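Local coordinates for putative membrane transport protein (Vibrio parahaemolyticus RIMD 2210633, PDB 3CK6), which probably takes up zinc ions as a zinc-proton symporter of the CorA family, its cytoplasmic domain forming a funnel-shaped homopentamer, at residues 72-84 against 94-106. The protein carries 1 engineered substitution. Residues are numbered along the deposited sequence; the frame is centred on the assembly and turned at random.
Sequences LDDDNFMLILRGI and DMLSIRILYFQGA
Arg82 reaches over to the main chain of Met95 on the neighbouring segment, and its course can be traced atom by atom. Arg82 CB and CG pass Leu96 O, the former at 3.5 Å; Arg82 CD lies 3.6 Å from both Leu96 O and Met95 O; Ser97 CB lies 3.9 Å above one face of the Arg82 guanidinium, offset toward its rim. A bend at chi2 (-108°) carries Arg82 NH1 to Met95 O, 2.8 Å away, a bent bond (137° at the hydrogen). Phe186 adds a cation-pi contact from helix 173-199. Strands 77-83 and 96-103 run antiparallel, their directions 153° apart, and eight backbone hydrogen bonds join the pairs from Phe77-Tyr102 to Gly83-Leu96.

Near the other end, Tyr102 CB stands over the centre of the Phe77 ring, 3.7 Å from the centroid, a CH-pi contact, while the two rings meet obliquely. Beyond them, Asn76 OD1 accepts Gln104 N at 2.9 Å, the donor lying above the carbonyl plane, and takes a second bond from a water that also accepts from Gly105 N. Phe77, Leu79 and Leu81 lie on the same side of the sheet, where helix 173-199 packs on them. The chemistry implies a hairpin fixed along its length by main-chain bonds, with side-chain-to-backbone bonds from Arg82 and Asn76 securing its two ends.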
ATOM      1  N   LEU E  72       9.084  26.738   1.491  1.00 29.48           N
ATOM      2  CA  LEU E  72      10.290  27.475   1.076  1.00 29.82           C
ATOM      3  C   LEU E  72      11.017  28.104   2.295  1.00 30.93           C
ATOM      4  O   LEU E  72      10.917  27.576   3.406  1.00 30.59           O
ATOM      5  CB  LEU E  72       9.937  28.497  -0.019  1.00 28.92           C
ATOM      6  CG  LEU E  72       9.298  27.852  -1.274  1.00 29.49           C
ATOM      7  CD1 LEU E  72       8.739  28.913  -2.199  1.00 28.81           C
ATOM      8  CD2 LEU E  72      10.287  26.931  -2.025  1.00 29.34           C
ATOM      9  N   ASP E  73      11.734  29.205   2.107  1.00 31.74           N
ATOM     10  CA  ASP E  73      12.424  29.849   3.261  1.00 34.32           C
ATOM     11  C   ASP E  73      11.452  30.550   4.210  1.00 34.10           C
ATOM     12  O   ASP E  73      10.366  30.945   3.805  1.00 34.02           O
ATOM     13  CB  ASP E  73      13.443  30.881   2.792  1.00 35.13           C
ATOM     14  CG  ASP E  73      14.646  30.258   2.086  1.00 39.55           C
ATOM     15  OD1 ASP E  73      14.999  29.076   2.358  1.00 43.88           O
ATOM     16  OD2 ASP E  73      15.248  30.974   1.254  1.00 43.10           O
ATOM     17  N   ASP E  74      11.858  30.750   5.463  1.00 35.06           N
ATOM     18  CA  ASP E  74      11.047  31.530   6.385  1.00 35.41           C
ATOM     19  C   ASP E  74       9.629  30.959   6.405  1.00 34.62           C
ATOM     20  O   ASP E  74       9.427  29.740   6.524  1.00 34.68           O
ATOM     21  CB  ASP E  74      11.043  33.006   5.946  1.00 36.30           C
ATOM     22  CG  ASP E  74      12.422  33.671   6.090  1.00 40.27           C
ATOM     23  OD1 ASP E  74      12.957  33.705   7.224  1.00 42.37           O
ATOM     24  OD2 ASP E  74      12.965  34.164   5.072  1.00 43.89           O
ATOM     25  N   ASP E  75       8.645  31.828   6.242  1.00 33.45           N
ATOM     26  CA  ASP E  75       7.268  31.367   6.208  1.00 32.62           C
ATOM     27  C   ASP E  75       6.693  31.181   4.796  1.00 30.49           C
ATOM     28  O   ASP E  75       5.492  30.952   4.653  1.00 30.73           O
ATOM     29  CB  ASP E  75       6.391  32.298   7.046  1.00 33.08           C
ATOM     30  CG  ASP E  75       6.782  32.289   8.514  1.00 37.21           C
ATOM     31  OD1 ASP E  75       6.858  31.189   9.111  1.00 39.80           O
ATOM     32  OD2 ASP E  75       7.024  33.381   9.068  1.00 40.19           O
ATOM     33  N   ASN E  76       7.550  31.235   3.775  1.00 28.04           N
ATOM     34  CA  ASN E  76       7.111  31.177   2.380  1.00 26.41           C
ATOM     35  C   ASN E  76       6.803  29.763   1.933  1.00 25.97           C
ATOM     36  O   ASN E  76       7.341  28.778   2.473  1.00 25.27           O
ATOM     37  CB  ASN E  76       8.164  31.786   1.426  1.00 26.03           C
ATOM     38  CG  ASN E  76       8.616  33.180   1.870  1.00 26.17           C
ATOM     39  OD1 ASN E  76       7.833  33.943   2.422  1.00 26.34           O
ATOM     40  ND2 ASN E  76       9.880  33.499   1.642  1.00 23.26           N
ATOM     41  N   PHE E  77       5.923  29.673   0.952  1.00 25.14           N
ATOM     42  CA  PHE E  77       5.662  28.388   0.312  1.00 25.00           C
ATOM     43  C   PHE E  77       5.119  28.567  -1.081  1.00 24.77           C
ATOM     44  O   PHE E  77       4.716  29.679  -1.472  1.00 24.11           O
ATOM     45  CB  PHE E  77       4.729  27.493   1.170  1.00 24.34           C
ATOM     46  CG  PHE E  77       3.317  28.014   1.342  1.00 24.79           C
ATOM     47  CD1 PHE E  77       2.376  27.922   0.306  1.00 26.01           C
ATOM     48  CD2 PHE E  77       2.903  28.513   2.580  1.00 25.78           C
ATOM     49  CE1 PHE E  77       1.040  28.377   0.487  1.00 27.29           C
ATOM     50  CE2 PHE E  77       1.575  28.963   2.773  1.00 26.03           C
ATOM     51  CZ  PHE E  77       0.648  28.903   1.743  1.00 22.08           C
HETATM   52  N   MSE E  78       5.122  27.467  -1.832  1.00 24.97           N
HETATM   53  CA  MSE E  78       4.393  27.397  -3.106  1.00 27.02           C
HETATM   54  C   MSE E  78       3.337  26.335  -2.990  1.00 25.65           C
HETATM   55  O   MSE E  78       3.619  25.244  -2.504  1.00 25.55           O
HETATM   56  CB  MSE E  78       5.319  27.031  -4.265  1.00 25.46           C
HETATM   57  CG  MSE E  78       4.625  27.000  -5.659  1.00 29.21           C
HETATM   58 SE   MSE E  78       5.964  26.588  -7.060  0.80 32.33          SE
HETATM   59  CE  MSE E  78       7.094  28.051  -6.816  1.00 30.76           C
ATOM     60  N   LEU E  79       2.139  26.652  -3.472  1.00 25.94           N
ATOM     61  CA  LEU E  79       1.047  25.696  -3.580  1.00 25.53           C
ATOM     62  C   LEU E  79       0.499  25.677  -5.005  1.00 26.08           C
ATOM     63  O   LEU E  79       0.081  26.700  -5.558  1.00 26.46           O
ATOM     64  CB  LEU E  79      -0.092  26.050  -2.617  1.00 24.99           C
ATOM     65  CG  LEU E  79      -1.280  25.095  -2.570  1.00 24.02           C
ATOM     66  CD1 LEU E  79      -0.880  23.711  -2.020  1.00 24.70           C
ATOM     67  CD2 LEU E  79      -2.382  25.723  -1.726  1.00 29.59           C
ATOM     68  N   ILE E  80       0.496  24.489  -5.584  1.00 25.88           N
ATOM     69  CA  ILE E  80      -0.014  24.301  -6.925  1.00 26.43           C
ATOM     70  C   ILE E  80      -1.256  23.453  -6.880  1.00 26.79           C
ATOM     71  O   ILE E  80      -1.252  22.409  -6.233  1.00 28.17           O
ATOM     72  CB  ILE E  80       1.085  23.669  -7.844  1.00 25.48           C
ATOM     73  CG1 ILE E  80       2.279  24.633  -7.921  1.00 26.49           C
ATOM     74  CG2 ILE E  80       0.497  23.311  -9.237  1.00 26.59           C
ATOM     75  CD1 ILE E  80       3.567  24.058  -8.546  1.00 27.50           C
ATOM     76  N   LEU E  81      -2.300  23.888  -7.605  1.00 27.33           N
ATOM     77  CA  LEU E  81      -3.597  23.236  -7.633  1.00 27.67           C
ATOM     78  C   LEU E  81      -4.166  23.189  -9.042  1.00 27.18           C
ATOM     79  O   LEU E  81      -3.719  23.908  -9.927  1.00 27.89           O
ATOM     80  CB  LEU E  81      -4.603  23.973  -6.731  1.00 27.57           C
ATOM     81  CG  LEU E  81      -4.198  24.122  -5.258  1.00 27.73           C
ATOM     82  CD1 LEU E  81      -5.169  25.072  -4.593  1.00 27.46           C
ATOM     83  CD2 LEU E  81      -4.148  22.761  -4.507  1.00 28.40           C
ATOM     84  N   ARG E  82      -5.139  22.317  -9.234  1.00 27.27           N
ATOM     85  CA  ARG E  82      -5.840  22.212 -10.496  1.00 26.82           C
ATOM     86  C   ARG E  82      -7.343  22.427 -10.289  1.00 27.29           C
ATOM     87  O   ARG E  82      -7.896  22.118  -9.215  1.00 26.71           O
ATOM     88  CB  ARG E  82      -5.552  20.857 -11.151  1.00 26.62           C
ATOM     89  CG  ARG E  82      -4.128  20.696 -11.658  1.00 24.87           C
ATOM     90  CD  ARG E  82      -4.059  20.739 -13.204  1.00 26.49           C
ATOM     91  NE  ARG E  82      -2.672  20.574 -13.678  1.00 28.63           N
ATOM     92  CZ  ARG E  82      -2.300  20.433 -14.951  1.00 30.05           C
ATOM     93  NH1 ARG E  82      -3.193  20.453 -15.927  1.00 30.05           N
ATOM     94  NH2 ARG E  82      -1.017  20.260 -15.244  1.00 30.72           N
ATOM     95  N   GLY E  83      -7.994  22.964 -11.327  1.00 27.74           N
ATOM     96  CA  GLY E  83      -9.438  23.171 -11.346  1.00 27.33           C
ATOM     97  C   GLY E  83     -10.036  22.801 -12.687  1.00 27.62           C
ATOM     98  O   GLY E  83      -9.312  22.657 -13.680  1.00 26.39           O
ATOM     99  N   ILE E  84     -11.357  22.662 -12.711  1.00 27.24           N
ATOM    100  CA  ILE E  84     -12.109  22.393 -13.964  1.00 28.42           C
ATOM    101  C   ILE E  84     -11.885  23.520 -14.989  1.00 28.70           C
ATOM    102  O   ILE E  84     -11.856  24.694 -14.643  1.00 28.57           O
ATOM    103  CB  ILE E  84     -13.615  22.199 -13.667  1.00 27.87           C
ATOM    104  CG1 ILE E  84     -13.819  21.039 -12.688  1.00 29.05           C
ATOM    105  CG2 ILE E  84     -14.436  21.900 -14.959  1.00 28.84           C
ATOM    106  CD1 ILE E  84     -13.289  19.666 -13.203  1.00 27.28           C
ATOM    107  N   ASP E  94      -9.594  18.777 -19.035  1.00 33.02           N
ATOM    108  CA  ASP E  94      -8.240  19.325 -19.267  1.00 32.88           C
ATOM    109  C   ASP E  94      -7.967  20.452 -18.268  1.00 32.36           C
ATOM    110  O   ASP E  94      -7.928  21.650 -18.593  1.00 31.72           O
ATOM    111  CB  ASP E  94      -8.077  19.776 -20.704  1.00 33.63           C
ATOM    112  CG  ASP E  94      -8.387  18.661 -21.692  1.00 36.07           C
ATOM    113  OD1 ASP E  94      -8.161  17.464 -21.351  1.00 38.13           O
ATOM    114  OD2 ASP E  94      -8.875  18.989 -22.794  1.00 38.51           O
HETATM  115  N   MSE E  95      -7.777  20.030 -17.030  1.00 31.19           N
HETATM  116  CA  MSE E  95      -7.830  20.918 -15.884  1.00 31.06           C
HETATM  117  C   MSE E  95      -6.743  21.974 -15.901  1.00 31.01           C
HETATM  118  O   MSE E  95      -5.617  21.712 -16.334  1.00 30.34           O
HETATM  119  CB  MSE E  95      -7.735  20.102 -14.594  1.00 30.94           C
HETATM  120  CG  MSE E  95      -8.763  18.993 -14.523  1.00 30.78           C
HETATM  121 SE   MSE E  95      -8.701  18.160 -12.771  0.80 31.35          SE
HETATM  122  CE  MSE E  95      -9.361  19.591 -11.673  1.00 31.94           C
ATOM    123  N   LEU E  96      -7.110  23.164 -15.439  1.00 31.36           N
ATOM    124  CA  LEU E  96      -6.213  24.316 -15.335  1.00 32.52           C
ATOM    125  C   LEU E  96      -5.333  24.258 -14.100  1.00 31.96           C
ATOM    126  O   LEU E  96      -5.785  23.855 -13.022  1.00 33.22           O
ATOM    127  CB  LEU E  96      -7.015  25.622 -15.312  1.00 32.65           C
ATOM    128  CG  LEU E  96      -8.248  25.756 -14.395  1.00 34.62           C
ATOM    129  CD1 LEU E  96      -7.923  26.071 -12.930  1.00 37.16           C
ATOM    130  CD2 LEU E  96      -9.232  26.791 -14.970  1.00 35.46           C
ATOM    131  N   SER E  97      -4.091  24.708 -14.249  1.00 31.05           N
ATOM    132  CA  SER E  97      -3.179  24.813 -13.114  1.00 29.75           C
ATOM    133  C   SER E  97      -3.165  26.243 -12.549  1.00 29.35           C
ATOM    134  O   SER E  97      -2.953  27.215 -13.291  1.00 29.08           O
ATOM    135  CB  SER E  97      -1.774  24.395 -13.526  1.00 29.37           C
ATOM    136  OG  SER E  97      -0.928  24.479 -12.397  1.00 29.71           O
ATOM    137  N   ILE E  98      -3.402  26.343 -11.241  1.00 28.32           N
ATOM    138  CA  ILE E  98      -3.327  27.601 -10.503  1.00 28.63           C
ATOM    139  C   ILE E  98      -2.093  27.482  -9.587  1.00 27.87           C
ATOM    140  O   ILE E  98      -1.997  26.560  -8.768  1.00 26.75           O
ATOM    141  CB  ILE E  98      -4.592  27.846  -9.649  1.00 29.01           C
ATOM    142  CG1 ILE E  98      -5.868  27.983 -10.496  1.00 31.60           C
ATOM    143  CG2 ILE E  98      -4.381  29.076  -8.676  1.00 29.63           C
ATOM    144  CD1 ILE E  98      -5.804  29.048 -11.576  1.00 36.90           C
ATOM    145  N   ARG E  99      -1.130  28.373  -9.772  1.00 27.65           N
ATOM    146  CA  ARG E  99       0.109  28.254  -9.038  1.00 27.38           C
ATOM    147  C   ARG E  99       0.277  29.458  -8.125  1.00 27.18           C
ATOM    148  O   ARG E  99       0.273  30.612  -8.551  1.00 26.90           O
ATOM    149  CB  ARG E  99       1.273  28.051  -9.965  1.00 28.11           C
ATOM    150  CG  ARG E  99       0.936  26.973 -11.021  1.00 27.29           C
ATOM    151  CD  ARG E  99       2.105  26.654 -11.774  1.00 29.72           C
ATOM    152  NE  ARG E  99       1.764  25.837 -12.929  1.00 29.39           N
ATOM    153  CZ  ARG E  99       2.542  25.727 -13.992  1.00 27.73           C
ATOM    154  NH1 ARG E  99       3.672  26.427 -14.060  1.00 27.20           N
ATOM    155  NH2 ARG E  99       2.156  24.963 -15.013  1.00 27.42           N
ATOM    156  N   ILE E 100       0.407  29.149  -6.855  1.00 26.85           N
ATOM    157  CA  ILE E 100       0.299  30.148  -5.830  1.00 27.68           C
ATOM    158  C   ILE E 100       1.585  30.188  -5.012  1.00 28.15           C
ATOM    159  O   ILE E 100       2.068  29.149  -4.543  1.00 27.55           O
ATOM    160  CB  ILE E 100      -0.889  29.820  -4.867  1.00 27.82           C
ATOM    161  CG1 ILE E 100      -2.223  29.791  -5.617  1.00 29.00           C
ATOM    162  CG2 ILE E 100      -0.881  30.769  -3.624  1.00 27.32           C
ATOM    163  CD1 ILE E 100      -3.360  29.394  -4.717  1.00 29.69           C
ATOM    164  N   LEU E 101       2.099  31.398  -4.821  1.00 28.38           N
ATOM    165  CA  LEU E 101       3.249  31.649  -3.970  1.00 29.57           C
ATOM    166  C   LEU E 101       2.778  32.414  -2.757  1.00 29.31           C
ATOM    167  O   LEU E 101       2.080  33.413  -2.896  1.00 30.16           O
ATOM    168  CB  LEU E 101       4.259  32.514  -4.753  1.00 30.01           C
ATOM    169  CG  LEU E 101       5.762  32.523  -4.480  1.00 33.21           C
ATOM    170  CD1 LEU E 101       6.382  31.149  -4.688  1.00 33.93           C
ATOM    171  CD2 LEU E 101       6.452  33.545  -5.404  1.00 31.52           C
ATOM    172  N   TYR E 102       3.137  31.957  -1.556  1.00 29.19           N
ATOM    173  CA  TYR E 102       3.027  32.813  -0.357  1.00 28.31           C
ATOM    174  C   TYR E 102       4.452  33.253  -0.034  1.00 28.66           C
ATOM    175  O   TYR E 102       5.305  32.432   0.258  1.00 27.89           O
ATOM    176  CB  TYR E 102       2.378  32.066   0.810  1.00 28.48           C
ATOM    177  CG  TYR E 102       2.220  32.854   2.122  1.00 29.39           C
ATOM    178  CD1 TYR E 102       1.506  34.058   2.163  1.00 30.31           C
ATOM    179  CD2 TYR E 102       2.727  32.361   3.312  1.00 28.68           C
ATOM    180  CE1 TYR E 102       1.350  34.780   3.357  1.00 27.60           C
ATOM    181  CE2 TYR E 102       2.555  33.073   4.548  1.00 27.85           C
ATOM    182  CZ  TYR E 102       1.859  34.277   4.542  1.00 27.78           C
ATOM    183  OH  TYR E 102       1.674  34.996   5.700  1.00 29.80           O
ATOM    184  N   PHE E 103       4.701  34.553  -0.164  1.00 28.22           N
ATOM    185  CA  PHE E 103       6.046  35.086  -0.243  1.00 28.46           C
ATOM    186  C   PHE E 103       6.076  36.445   0.450  1.00 27.89           C
ATOM    187  O   PHE E 103       5.274  37.328   0.150  1.00 26.81           O
ATOM    188  CB  PHE E 103       6.534  35.170  -1.698  1.00 28.52           C
ATOM    189  CG  PHE E 103       7.972  35.645  -1.849  1.00 29.66           C
ATOM    190  CD1 PHE E 103       9.046  34.755  -1.691  1.00 30.19           C
ATOM    191  CD2 PHE E 103       8.252  36.983  -2.128  1.00 30.21           C
ATOM    192  CE1 PHE E 103      10.370  35.185  -1.819  1.00 31.61           C
ATOM    193  CE2 PHE E 103       9.573  37.422  -2.271  1.00 31.45           C
ATOM    194  CZ  PHE E 103      10.636  36.518  -2.115  1.00 30.56           C
ATOM    195  N   GLN E 104       6.985  36.576   1.413  1.00 28.10           N
ATOM    196  CA  GLN E 104       7.072  37.762   2.293  1.00 28.34           C
ATOM    197  C   GLN E 104       5.694  38.258   2.741  1.00 28.31           C
ATOM    198  O   GLN E 104       5.458  39.465   2.791  1.00 28.86           O
ATOM    199  CB  GLN E 104       7.837  38.910   1.623  1.00 27.77           C
ATOM    200  CG  GLN E 104       9.291  38.620   1.273  1.00 29.54           C
ATOM    201  CD  GLN E 104       9.916  39.672   0.337  1.00 29.92           C
ATOM    202  OE1 GLN E 104      11.113  39.637   0.086  1.00 31.22           O
ATOM    203  NE2 GLN E 104       9.105  40.604  -0.176  1.00 32.96           N
ATOM    204  N   GLY E 105       4.781  37.332   3.048  1.00 28.05           N
ATOM    205  CA  GLY E 105       3.487  37.689   3.633  1.00 27.10           C
ATOM    206  C   GLY E 105       2.428  38.104   2.606  1.00 26.22           C
ATOM    207  O   GLY E 105       1.336  38.525   2.980  1.00 25.16           O
ATOM    208  N   ALA E 106       2.772  38.023   1.328  1.00 26.65           N
ATOM    209  CA  ALA E 106       1.825  38.288   0.236  1.00 26.52           C
ATOM    210  C   ALA E 106       1.434  36.994  -0.449  1.00 27.23           C
ATOM    211  O   ALA E 106       2.226  36.051  -0.517  1.00 28.53           O
ATOM    212  CB  ALA E 106       2.444  39.222  -0.787  1.00 26.68           C
TER
HETATM  213  O   HOH W   1       5.357  34.410   3.558  1.00 24.88           O